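Putative sugar binding protein (Bacteroides vulgatus ATCC 8482, PDB 3KEZ) probably binds sugars at the outer-membrane surface, as a member of the SusD family of nutrient-binding proteins, and carries a calcium ion. Local coordinates at residues 53-58 with 314-319; 289-294 with 301-306. One frame throughout, in Å; residues are numbered along the deposited sequence.

Interaction 1 (53-58 with 314-319); sequences DDMQAV and AYVNKY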
loop_
_atom_site.group_PDB
_atom_site.type_symbol
_atom_site.label_atom_id
_atom_site.label_comp_id
_atom_site.label_asym_id
_atom_site.label_seq_id
_atom_site.Cartn_x
_atom_site.Cartn_y
_atom_site.Cartn_z
ATOM N N ASP A 53 -1.189 5.610 -14.432
ATOM C CA ASP A 53 -1.302 6.766 -15.311
ATOM C C ASP A 53 -0.954 8.131 -14.693
ATOM O O ASP A 53 -0.908 9.123 -15.437
ATOM C CB ASP A 53 -2.724 6.830 -15.934
ATOM C CG ASP A 53 -3.834 6.845 -14.905
ATOM O OD1 ASP A 53 -3.591 6.486 -13.740
ATOM O OD2 ASP A 53 -4.988 7.154 -15.287
ATOM N N ASP A 54 -0.700 8.170 -13.378
ATOM C CA ASP A 54 -0.591 9.437 -12.629
ATOM C C ASP A 54 0.834 9.787 -12.210
ATOM O O ASP A 54 1.138 10.957 -11.958
ATOM C CB ASP A 54 -1.527 9.446 -11.445
ATOM C CG ASP A 54 -2.991 9.526 -11.835
ATOM O OD1 ASP A 54 -3.293 9.910 -12.986
ATOM O OD2 ASP A 54 -3.866 9.286 -10.941
HETATM N N MSE A 55 1.718 8.790 -12.269
HETATM C CA MSE A 55 3.161 8.944 -12.051
HETATM C C MSE A 55 3.927 8.142 -13.085
HETATM O O MSE A 55 3.399 7.193 -13.674
HETATM C CB MSE A 55 3.567 8.519 -10.621
HETATM C CG MSE A 55 2.828 9.330 -9.552
HETATM SE SE MSE A 55 3.671 9.163 -7.850
HETATM C CE MSE A 55 5.284 10.048 -8.348
ATOM N N GLN A 56 5.181 8.531 -13.302
ATOM C CA GLN A 56 6.021 7.878 -14.287
ATOM C C GLN A 56 7.452 7.919 -13.805
ATOM O O GLN A 56 7.778 8.729 -12.958
ATOM C CB GLN A 56 5.934 8.621 -15.620
ATOM C CG GLN A 56 6.227 10.115 -15.550
ATOM C CD GLN A 56 6.256 10.724 -16.895
ATOM O OE1 GLN A 56 5.257 11.245 -17.368
ATOM N NE2 GLN A 56 7.397 10.625 -17.558
ATOM N N ALA A 57 8.301 7.075 -14.383
ATOM C CA ALA A 57 9.748 7.249 -14.275
ATOM C C ALA A 57 10.137 8.546 -14.955
ATOM O O ALA A 57 9.590 8.905 -16.015
ATOM C CB ALA A 57 10.481 6.106 -14.929
ATOM N N VAL A 58 11.082 9.254 -14.351
ATOM C CA VAL A 58 11.595 10.492 -14.929
ATOM C C VAL A 58 12.377 10.204 -16.200
ATOM O O VAL A 58 12.423 11.029 -17.113
ATOM C CB VAL A 58 12.445 11.247 -13.898
ATOM C CG1 VAL A 58 13.427 12.218 -14.603
ATOM C CG2 VAL A 58 11.506 11.964 -12.912
ATOM N N ALA A 314 7.496 17.761 -11.475
ATOM C CA ALA A 314 6.877 17.932 -10.182
ATOM C C ALA A 314 6.953 16.611 -9.439
ATOM O O ALA A 314 6.434 15.583 -9.899
ATOM C CB ALA A 314 5.446 18.379 -10.324
ATOM N N TYR A 315 7.600 16.645 -8.280
ATOM C CA TYR A 315 7.719 15.486 -7.413
ATOM C C TYR A 315 6.645 15.527 -6.328
ATOM O O TYR A 315 6.179 16.601 -5.954
ATOM C CB TYR A 315 9.118 15.462 -6.783
ATOM C CG TYR A 315 10.165 15.238 -7.838
ATOM C CD1 TYR A 315 10.532 13.959 -8.183
ATOM C CD2 TYR A 315 10.691 16.300 -8.583
ATOM C CE1 TYR A 315 11.407 13.721 -9.195
ATOM C CE2 TYR A 315 11.600 16.075 -9.605
ATOM C CZ TYR A 315 11.958 14.770 -9.889
ATOM O OH TYR A 315 12.842 14.476 -10.864
ATOM N N VAL A 316 6.245 14.358 -5.838
ATOM C CA VAL A 316 5.280 14.288 -4.755
ATOM C C VAL A 316 6.046 14.318 -3.441
ATOM O O VAL A 316 6.719 13.372 -3.069
ATOM C CB VAL A 316 4.400 13.049 -4.855
ATOM C CG1 VAL A 316 3.406 12.973 -3.677
ATOM C CG2 VAL A 316 3.664 13.056 -6.215
ATOM N N ASN A 317 5.924 15.426 -2.732
ATOM C CA ASN A 317 6.718 15.701 -1.538
ATOM C C ASN A 317 6.014 15.207 -0.274
ATOM O O ASN A 317 5.852 15.958 0.711
ATOM C CB ASN A 317 6.977 17.224 -1.446
ATOM C CG ASN A 317 8.123 17.568 -0.515
ATOM O OD1 ASN A 317 9.105 16.843 -0.469
ATOM N ND2 ASN A 317 7.992 18.666 0.244
ATOM N N LYS A 318 5.617 13.941 -0.280
ATOM C CA LYS A 318 4.954 13.333 0.890
ATOM C C LYS A 318 5.927 12.694 1.860
ATOM O O LYS A 318 5.595 12.458 3.016
ATOM C CB LYS A 318 3.934 12.278 0.449
ATOM C CG LYS A 318 2.762 12.871 -0.304
ATOM C CD LYS A 318 1.757 11.814 -0.784
ATOM C CE LYS A 318 0.414 12.440 -1.126
ATOM N NZ LYS A 318 -0.630 11.425 -1.563
ATOM N N TYR A 319 7.100 12.361 1.359
ATOM C CA TYR A 319 8.130 11.735 2.167
ATOM C C TYR A 319 9.038 12.826 2.724
ATOM O O TYR A 319 10.134 13.079 2.233
ATOM C CB TYR A 319 8.858 10.719 1.313
ATOM C CG TYR A 319 7.861 9.680 0.853
ATOM C CD1 TYR A 319 7.452 8.644 1.706
ATOM C CD2 TYR A 319 7.247 9.774 -0.397
ATOM C CE1 TYR A 319 6.477 7.725 1.311
ATOM C CE2 TYR A 319 6.257 8.853 -0.798
ATOM C CZ TYR A 319 5.897 7.833 0.043
ATOM O OH TYR A 319 4.955 6.923 -0.396
#
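Met55, present as selenomethionine, reaches across to Val316 with the far end of its side chain alone. From CB the chain leaves the strand with CG anti to the carbonyl carbon (chi1 -58°), and CG is still 5.1 Å from Val316 CG2. SE is the first atom to draw near, 4.2 Å from Val316 CG2, and a bend at chi3 then carries the terminal methyl against the same branch, with CE 4.0 Å from Val316 CG2. A second, separate touch is made by Val58: its CG2 comes at an oblique angle to the phenol of Tyr315, 3.5 Å from Tyr315 OH and 4.1 Å from Tyr315 CE1, the two side chains crossing nearly perpendicularly. The CB of Tyr315 points away from 53-58, and only the length of the ring brings its hydroxyl end back to Val58. Both are small van der Waals touches, as expected of two strands whose CA atoms stay 9.2 Å apart at Met55 and Tyr315. Strand 284-286 accounts for this spacing: it pairs antiparallel with 55-57, while the backbone of Ile286 is hydrogen-bonded to that of Ala314, and Met55 also packs on Met284 and Ala394, and Val316 on Ile286.

Interaction 2 (289-294 with 301-306); sequences SFYQLL and VRLKIL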
loop_
_atom_site.group_PDB
_atom_site.type_symbol
_atom_site.label_atom_id
_atom_site.label_comp_id
_atom_site.label_asym_id
_atom_site.label_seq_id
_atom_site.Cartn_x
_atom_site.Cartn_y
_atom_site.Cartn_z
ATOM N N SER A 289 -0.816 14.688 -17.263
ATOM C CA SER A 289 -2.259 14.483 -17.123
ATOM C C SER A 289 -2.705 14.538 -15.649
ATOM O O SER A 289 -3.759 15.097 -15.351
ATOM C CB SER A 289 -2.726 13.162 -17.761
ATOM O OG SER A 289 -2.047 12.011 -17.265
ATOM N N PHE A 290 -1.903 13.992 -14.732
ATOM C CA PHE A 290 -2.286 14.047 -13.321
ATOM C C PHE A 290 -2.141 15.484 -12.764
ATOM O O PHE A 290 -2.996 15.954 -12.028
ATOM C CB PHE A 290 -1.481 13.103 -12.448
ATOM C CG PHE A 290 -1.807 13.254 -10.984
ATOM C CD1 PHE A 290 -2.960 12.711 -10.475
ATOM C CD2 PHE A 290 -0.990 13.973 -10.142
ATOM C CE1 PHE A 290 -3.271 12.843 -9.119
ATOM C CE2 PHE A 290 -1.306 14.138 -8.825
ATOM C CZ PHE A 290 -2.461 13.553 -8.304
ATOM N N TYR A 291 -1.051 16.156 -13.119
ATOM C CA TYR A 291 -0.895 17.571 -12.759
ATOM C C TYR A 291 -2.081 18.414 -13.241
ATOM O O TYR A 291 -2.628 19.223 -12.477
ATOM C CB TYR A 291 0.426 18.115 -13.288
ATOM C CG TYR A 291 0.709 19.549 -12.927
ATOM C CD1 TYR A 291 0.601 19.992 -11.617
ATOM C CD2 TYR A 291 1.063 20.471 -13.906
ATOM C CE1 TYR A 291 0.865 21.296 -11.275
ATOM C CE2 TYR A 291 1.324 21.799 -13.582
ATOM C CZ TYR A 291 1.227 22.198 -12.272
ATOM O OH TYR A 291 1.470 23.480 -11.965
ATOM N N GLN A 292 -2.498 18.203 -14.496
ATOM C CA GLN A 292 -3.649 18.928 -15.046
ATOM C C GLN A 292 -4.978 18.611 -14.343
ATOM O O GLN A 292 -5.761 19.532 -14.060
ATOM C CB GLN A 292 -3.739 18.734 -16.538
ATOM C CG GLN A 292 -2.563 19.452 -17.212
ATOM C CD GLN A 292 -2.503 19.263 -18.702
ATOM O OE1 GLN A 292 -3.238 18.448 -19.286
ATOM N NE2 GLN A 292 -1.578 19.988 -19.336
ATOM N N LEU A 293 -5.212 17.341 -14.032
ATOM C CA LEU A 293 -6.362 16.930 -13.201
ATOM C C LEU A 293 -6.339 17.622 -11.839
ATOM O O LEU A 293 -7.369 18.132 -11.373
ATOM C CB LEU A 293 -6.375 15.390 -13.041
ATOM C CG LEU A 293 -6.949 14.618 -11.824
ATOM C CD1 LEU A 293 -6.800 13.161 -12.087
ATOM C CD2 LEU A 293 -6.268 14.881 -10.511
ATOM N N LEU A 294 -5.162 17.643 -11.197
ATOM C CA LEU A 294 -5.061 18.144 -9.832
ATOM C C LEU A 294 -5.271 19.654 -9.838
ATOM O O LEU A 294 -5.987 20.187 -8.993
ATOM C CB LEU A 294 -3.735 17.752 -9.153
ATOM C CG LEU A 294 -3.604 17.992 -7.636
ATOM C CD1 LEU A 294 -4.678 17.260 -6.837
ATOM C CD2 LEU A 294 -2.181 17.652 -7.082
ATOM N N VAL A 301 -5.612 21.723 -1.763
ATOM C CA VAL A 301 -4.443 21.751 -0.852
ATOM C C VAL A 301 -3.365 20.744 -1.280
ATOM O O VAL A 301 -2.186 20.929 -0.991
ATOM C CB VAL A 301 -4.847 21.504 0.602
ATOM C CG1 VAL A 301 -5.060 20.021 0.842
ATOM C CG2 VAL A 301 -3.826 22.118 1.571
ATOM N N ARG A 302 -3.724 19.715 -2.037
ATOM C CA ARG A 302 -2.727 18.734 -2.428
ATOM C C ARG A 302 -1.731 19.267 -3.473
ATOM O O ARG A 302 -0.644 18.714 -3.644
ATOM C CB ARG A 302 -3.410 17.435 -2.885
ATOM C CG ARG A 302 -4.152 16.767 -1.728
ATOM C CD ARG A 302 -5.205 15.762 -2.170
ATOM N NE ARG A 302 -6.296 16.391 -2.919
ATOM C CZ ARG A 302 -7.529 15.887 -3.017
ATOM N NH1 ARG A 302 -7.870 14.745 -2.400
ATOM N NH2 ARG A 302 -8.416 16.520 -3.748
ATOM N N LEU A 303 -2.087 20.352 -4.164
ATOM C CA LEU A 303 -1.104 21.049 -4.991
ATOM C C LEU A 303 0.092 21.489 -4.133
ATOM O O LEU A 303 1.216 21.509 -4.631
ATOM C CB LEU A 303 -1.709 22.256 -5.719
ATOM C CG LEU A 303 -2.721 21.944 -6.825
ATOM C CD1 LEU A 303 -3.581 23.171 -7.185
ATOM C CD2 LEU A 303 -1.920 21.445 -8.024
ATOM N N LYS A 304 -0.124 21.764 -2.844
ATOM C CA LYS A 304 0.972 22.243 -1.995
ATOM C C LYS A 304 1.963 21.181 -1.512
ATOM O O LYS A 304 2.899 21.507 -0.780
ATOM C CB LYS A 304 0.397 22.975 -0.790
ATOM C CG LYS A 304 -0.249 24.294 -1.139
ATOM C CD LYS A 304 -0.940 24.881 0.083
ATOM C CE LYS A 304 -1.405 26.311 -0.164
ATOM N NZ LYS A 304 -1.785 26.974 1.110
ATOM N N ILE A 305 1.759 19.920 -1.892
ATOM C CA ILE A 305 2.738 18.875 -1.604
ATOM C C ILE A 305 3.493 18.452 -2.857
ATOM O O ILE A 305 4.137 17.407 -2.868
ATOM C CB ILE A 305 2.152 17.641 -0.850
ATOM C CG1 ILE A 305 1.026 16.919 -1.609
ATOM C CG2 ILE A 305 1.740 18.031 0.578
ATOM C CD1 ILE A 305 1.484 16.269 -2.932
ATOM N N LEU A 306 3.406 19.271 -3.892
ATOM C CA LEU A 306 4.172 19.090 -5.099
ATOM C C LEU A 306 5.428 19.943 -4.979
ATOM O O LEU A 306 5.375 21.092 -4.575
ATOM C CB LEU A 306 3.350 19.497 -6.326
ATOM C CG LEU A 306 2.066 18.714 -6.688
ATOM C CD1 LEU A 306 1.591 19.243 -8.065
ATOM C CD2 LEU A 306 2.322 17.161 -6.653
#
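Arg302 NH1 is gripped by two carboxylates, Glu387 and Glu391 of helix 381-392, and Asp300 forms a further salt bridge with NH2 of the same guanidinium. With its charged end committed in this way, Arg302 offers its CB to Leu294, whose CD1 lies 4.2 Å away. Leu294 is the residue most deeply engaged. Its CG is anti to the backbone N (chi1 -169°), which carries both methyls off the helix into the facing turn: CD2 rests 3.9 Å from the backbone oxygen Arg302 O, and CG is 3.9 Å from Leu303 CD2, the two side chains lying alongside with their ends running opposite ways. The arrangement is a helix followed by a loop that folds back on it: 301-304 is a short 3-10 turn, with Lys304 N bonded to Val301 O at 2.9 Å, and Leu306 begins the first strand of the hairpin 306-309/313-316 in this SusD-family protein. Replacing Leu294 with an alanine would probably open a gap between helix and turn, taking from Leu303 CD2 and Leu306 CD1 one of their apolar neighbours and from Arg302 CB the methyl packed on it. Leu306 completes the layer from the strand side, its CD1 lying 3.8 Å from Tyr291 CD1 and 4.2 Å from Leu294 CD2. Leu303 CD2 also approaches the tyrosine obliquely, 4.3 Å from Tyr291 CE1. Beyond these methyls the phenol hydroxyl of Tyr291 is hydrogen-bonded to Asp418, while Ile286 of strand 284-286 packs against both Tyr291 and Leu306.

From the N terminus, 53-58 comes first, and 255 residues, many of them helical, pass before 314-319 closes that wide loop in interaction 1. Interaction 2 is nested inside it: six residues separate 289-294, on helix 288-295, from 301-306, a tight local closure just ahead of the hairpin whose second strand leads into 314-319. The centres lie about 10 Å apart and the two contacts touch. Asn317 N sits 2.7 Å from Ile305 O, a probable hydrogen bond, and Asp54 O lies 3.4 Å from Phe290 CB. The long closure joins the amino-terminal half to the carboxy-terminal half, whereas the short one packs a helix against the approach to the hairpin.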